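Local coordinates for alcohol dehydrogenase, zinc-containing (Thermotoga maritima, PDB 3IP1), which catalyses the NAD(+)-dependent oxidation of scyllo-inosose to 3-dehydro-scyllo-inosose, probably as one step in the breakdown of myo-inositol, at the interface of chains A and B. Sequence-based numbering; all coordinates share one arbitrary frame. Chains: chain A/B, Alcohol dehydrogenase, zinc-containing.

Contact 1: the interface of chains A and B. Residues chain A 324-328; chain B 323-326.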
# COMPACT_ATOMS: atom_id res chain seq x y z
N ILE A 324 22.81 15.56 -5.05
CA ILE A 324 22.33 15.73 -3.69
C ILE A 324 23.28 14.97 -2.74
O ILE A 324 23.62 13.81 -3.00
CB ILE A 324 20.88 15.21 -3.58
CG1 ILE A 324 19.96 16.06 -4.46
CG2 ILE A 324 20.42 15.17 -2.13
CD1 ILE A 324 18.79 15.29 -4.97
N PRO A 325 23.70 15.63 -1.64
CA PRO A 325 24.59 14.98 -0.69
C PRO A 325 23.79 14.12 0.32
O PRO A 325 23.58 14.51 1.48
CB PRO A 325 25.32 16.16 -0.03
CG PRO A 325 24.34 17.32 -0.12
CD PRO A 325 23.31 16.98 -1.19
N LEU A 326 23.38 12.95 -0.15
CA LEU A 326 22.60 11.99 0.61
C LEU A 326 23.43 11.21 1.63
O LEU A 326 24.42 10.59 1.31
CB LEU A 326 21.93 11.00 -0.37
CG LEU A 326 21.22 9.78 0.22
CD1 LEU A 326 20.08 10.22 1.14
CD2 LEU A 326 20.69 8.86 -0.91
N THR A 327 22.97 11.26 2.88
CA THR A 327 23.56 10.48 3.95
C THR A 327 22.62 9.28 4.14
O THR A 327 21.56 9.42 4.76
CB THR A 327 23.59 11.29 5.25
OG1 THR A 327 24.09 12.60 4.99
CG2 THR A 327 24.45 10.58 6.33
N GLY A 328 23.02 8.12 3.62
CA GLY A 328 22.22 6.90 3.72
C GLY A 328 21.75 6.61 5.13
O GLY A 328 20.57 6.28 5.36
N LYS B 323 29.04 10.11 1.81
CA LYS B 323 27.94 10.66 1.03
C LYS B 323 27.69 9.90 -0.28
O LYS B 323 28.62 9.54 -1.01
CB LYS B 323 28.20 12.14 0.72
CG LYS B 323 27.43 13.13 1.60
CD LYS B 323 27.66 12.89 3.08
CE LYS B 323 27.00 13.96 3.91
NZ LYS B 323 26.92 13.50 5.31
N ILE B 324 26.41 9.65 -0.55
CA ILE B 324 25.95 9.07 -1.78
C ILE B 324 25.74 10.20 -2.79
O ILE B 324 25.07 11.21 -2.48
CB ILE B 324 24.62 8.32 -1.57
CG1 ILE B 324 24.85 7.04 -0.77
CG2 ILE B 324 23.93 8.04 -2.92
CD1 ILE B 324 23.59 6.52 -0.13
N PRO B 325 26.29 10.05 -4.01
CA PRO B 325 26.09 11.09 -4.99
C PRO B 325 24.73 10.90 -5.67
O PRO B 325 24.63 10.25 -6.71
CB PRO B 325 27.26 10.86 -5.95
CG PRO B 325 27.50 9.38 -5.91
CD PRO B 325 26.96 8.87 -4.59
N LEU B 326 23.69 11.46 -5.07
CA LEU B 326 22.32 11.28 -5.58
C LEU B 326 21.93 12.28 -6.66
O LEU B 326 22.04 13.49 -6.49
CB LEU B 326 21.31 11.30 -4.43
CG LEU B 326 19.82 11.41 -4.79
CD1 LEU B 326 19.30 10.15 -5.48
CD2 LEU B 326 19.03 11.71 -3.54
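B:Lys323 bends once to reach A:Thr327: the kink is at chi2 (54°), and beyond it the chain runs extended, carrying the terminal amine NZ across the end of the neighbouring strand. A:Thr327 meets it with its hydroxyl set beside its own backbone N (chi1 -46°), and NZ donates to OG1 at 3.0 Å. The two side chains cross obliquely, and CE of the lysine follows NZ in towards the same hydroxyl. Nearer its root, the lysine lies against a proline ring, with CG 4.0 Å from CB of A:Pro325.

The core of the contact is an antiparallel pairing of strand 324-326 with its own copy. A:Ile324 N donates to B:Leu326 O at 2.6 Å, and the return bond from B:Leu326 N to A:Ile324 O is 3.1 Å. At the other end B:Ile324 N binds A:Leu326 O at 2.9 Å, while A:Leu326 N to B:Ile324 O is weak. A:Pro325 and B:Pro325 face each other in the middle; proline has no N-H to give, and the ladder runs through the residues on either side. The carbonyl oxygens of A:Ile324 and B:Ile324 come close there, a doubtful approach of two acceptors.

On one side of the ladder each leucine lies beside the isoleucine of the other chain, both pointing the same way. CD2 of A:Leu326 touches CD1 of B:Ile324 at 3.8 Å, and the twin pair, CD1 of A:Ile324 and CD2 of B:Leu326, is at 3.9 Å. Both leucines carry CG anti to the backbone N (172° in A:Leu326), which lays the branched end alongside the isoleucine.

Strand 324-326 lies in the coenzyme-binding half of the subunit, just ahead of helix 328-333. Its pairing with the twin carries beta structure from one subunit into the other, as is typical of the dimers of this dehydrogenase family.

Contact 2: the interface of chains A and B. Residues chain A 316-318, 340-341; chain B 331-332.
The flat group here is the side-chain amide of B:Gln332, and a methyl of A:Ile316 sits on one of its faces: CG2 stands almost directly over NE2, at 3.3 Å, a snug fit. The two side chains cross at about a right angle. Towards the opposite face, displaced to the CG end of the amide, comes the carbonyl oxygen of A:Ser341, 3.5 Å from CG.

At the nitrogen edge both N-H groups are used, and both acceptors lie nearly in the amide plane. The N-H on the CG side points to A:Ile316 O, 3.0 Å from NE2; the one on the OE1 side points to A:Ala318 O, 2.9 Å from NE2. Both bonds are close to straight at the hydrogen. Seen from the acceptors the fit is less regular, because NE2 stands above each carbonyl plane, 68° out of it at A:Ile316, and so misses the lone-pair directions. Two bonds on one nitrogen nevertheless fix the rotation of the amide and tell its nitrogen from its oxygen.

The glutamine reaches this spot by a nearly straight chain (chi2 166°) that leaves helix 328-333 and passes A:Gly340, whose CA lies 3.9 Å from CG. Close by, the backbone of B:Phe331 also approaches A:Gly340.

What results is a side-chain peg on backbone sockets: a helix of one subunit is pinned by hydrogen bonds to the end of strand 313-316 and the loop after it, and rests against the end of strand 337-340. In this family the loops after such strands lie near the coenzyme's nicotinamide, so the peg may help to steady that part of the partner's NAD site as well as the homodimer.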
# COMPACT_ATOMS: atom_id res chain seq x y z
N ILE A 316 10.78 14.75 -4.14
CA ILE A 316 11.53 15.72 -4.95
C ILE A 316 10.77 16.04 -6.23
O ILE A 316 10.58 15.17 -7.07
CB ILE A 316 12.95 15.21 -5.28
CG1 ILE A 316 13.75 14.96 -4.00
CG2 ILE A 316 13.72 16.26 -6.15
CD1 ILE A 316 14.90 13.94 -4.15
N VAL A 317 10.32 17.28 -6.35
CA VAL A 317 9.45 17.70 -7.45
C VAL A 317 10.11 18.72 -8.37
O VAL A 317 9.82 18.77 -9.58
CB VAL A 317 8.06 18.21 -6.93
CG1 VAL A 317 8.18 19.51 -6.22
CG2 VAL A 317 7.04 18.31 -8.07
N ALA A 318 11.01 19.54 -7.82
CA ALA A 318 11.64 20.56 -8.63
C ALA A 318 12.79 19.94 -9.42
O ALA A 318 13.39 18.96 -8.99
CB ALA A 318 12.11 21.71 -7.77
N GLY A 340 11.01 10.43 -6.12
CA GLY A 340 10.99 11.47 -7.12
C GLY A 340 9.59 11.53 -7.71
O GLY A 340 8.86 10.53 -7.71
N SER A 341 9.23 12.69 -8.23
CA SER A 341 7.93 12.88 -8.85
C SER A 341 8.06 13.73 -10.10
O SER A 341 8.92 14.62 -10.16
CB SER A 341 7.00 13.59 -7.86
OG SER A 341 5.71 13.74 -8.42
N PHE B 331 15.50 9.68 -10.38
CA PHE B 331 14.38 9.14 -9.64
C PHE B 331 13.04 9.74 -10.04
O PHE B 331 12.04 9.04 -10.08
CB PHE B 331 14.67 9.21 -8.15
CG PHE B 331 15.77 8.27 -7.75
CD1 PHE B 331 15.48 6.99 -7.29
CD2 PHE B 331 17.11 8.64 -7.91
CE1 PHE B 331 16.50 6.10 -6.96
CE2 PHE B 331 18.15 7.75 -7.59
CZ PHE B 331 17.84 6.49 -7.10
N GLN B 332 13.05 11.04 -10.38
CA GLN B 332 11.87 11.70 -10.94
C GLN B 332 11.48 11.10 -12.30
O GLN B 332 10.33 10.75 -12.50
CB GLN B 332 12.12 13.20 -11.08
CG GLN B 332 12.30 13.94 -9.76
CD GLN B 332 12.86 15.33 -9.94
OE1 GLN B 332 13.75 15.55 -10.76
NE2 GLN B 332 12.36 16.27 -9.17

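The centres of contact 1 and contact 2 lie about 15 Å apart on the same dimer interface. They share no residue, but one short stretch of chain B serves both: strand 324-326 pairs in contact 1, and helix 328-333, which follows it, supplies the glutamine of contact 2. The two-fold repeats each with the chains exchanged, so the segment is anchored at two places in each subunit. Contact 2 lies nearer the catalytic region, about 14 Å from its centre to A:Ser70, a probable charge-relay residue, against about 26 Å for contact 1; the structure alone does not show whether assembly and catalysis are coupled.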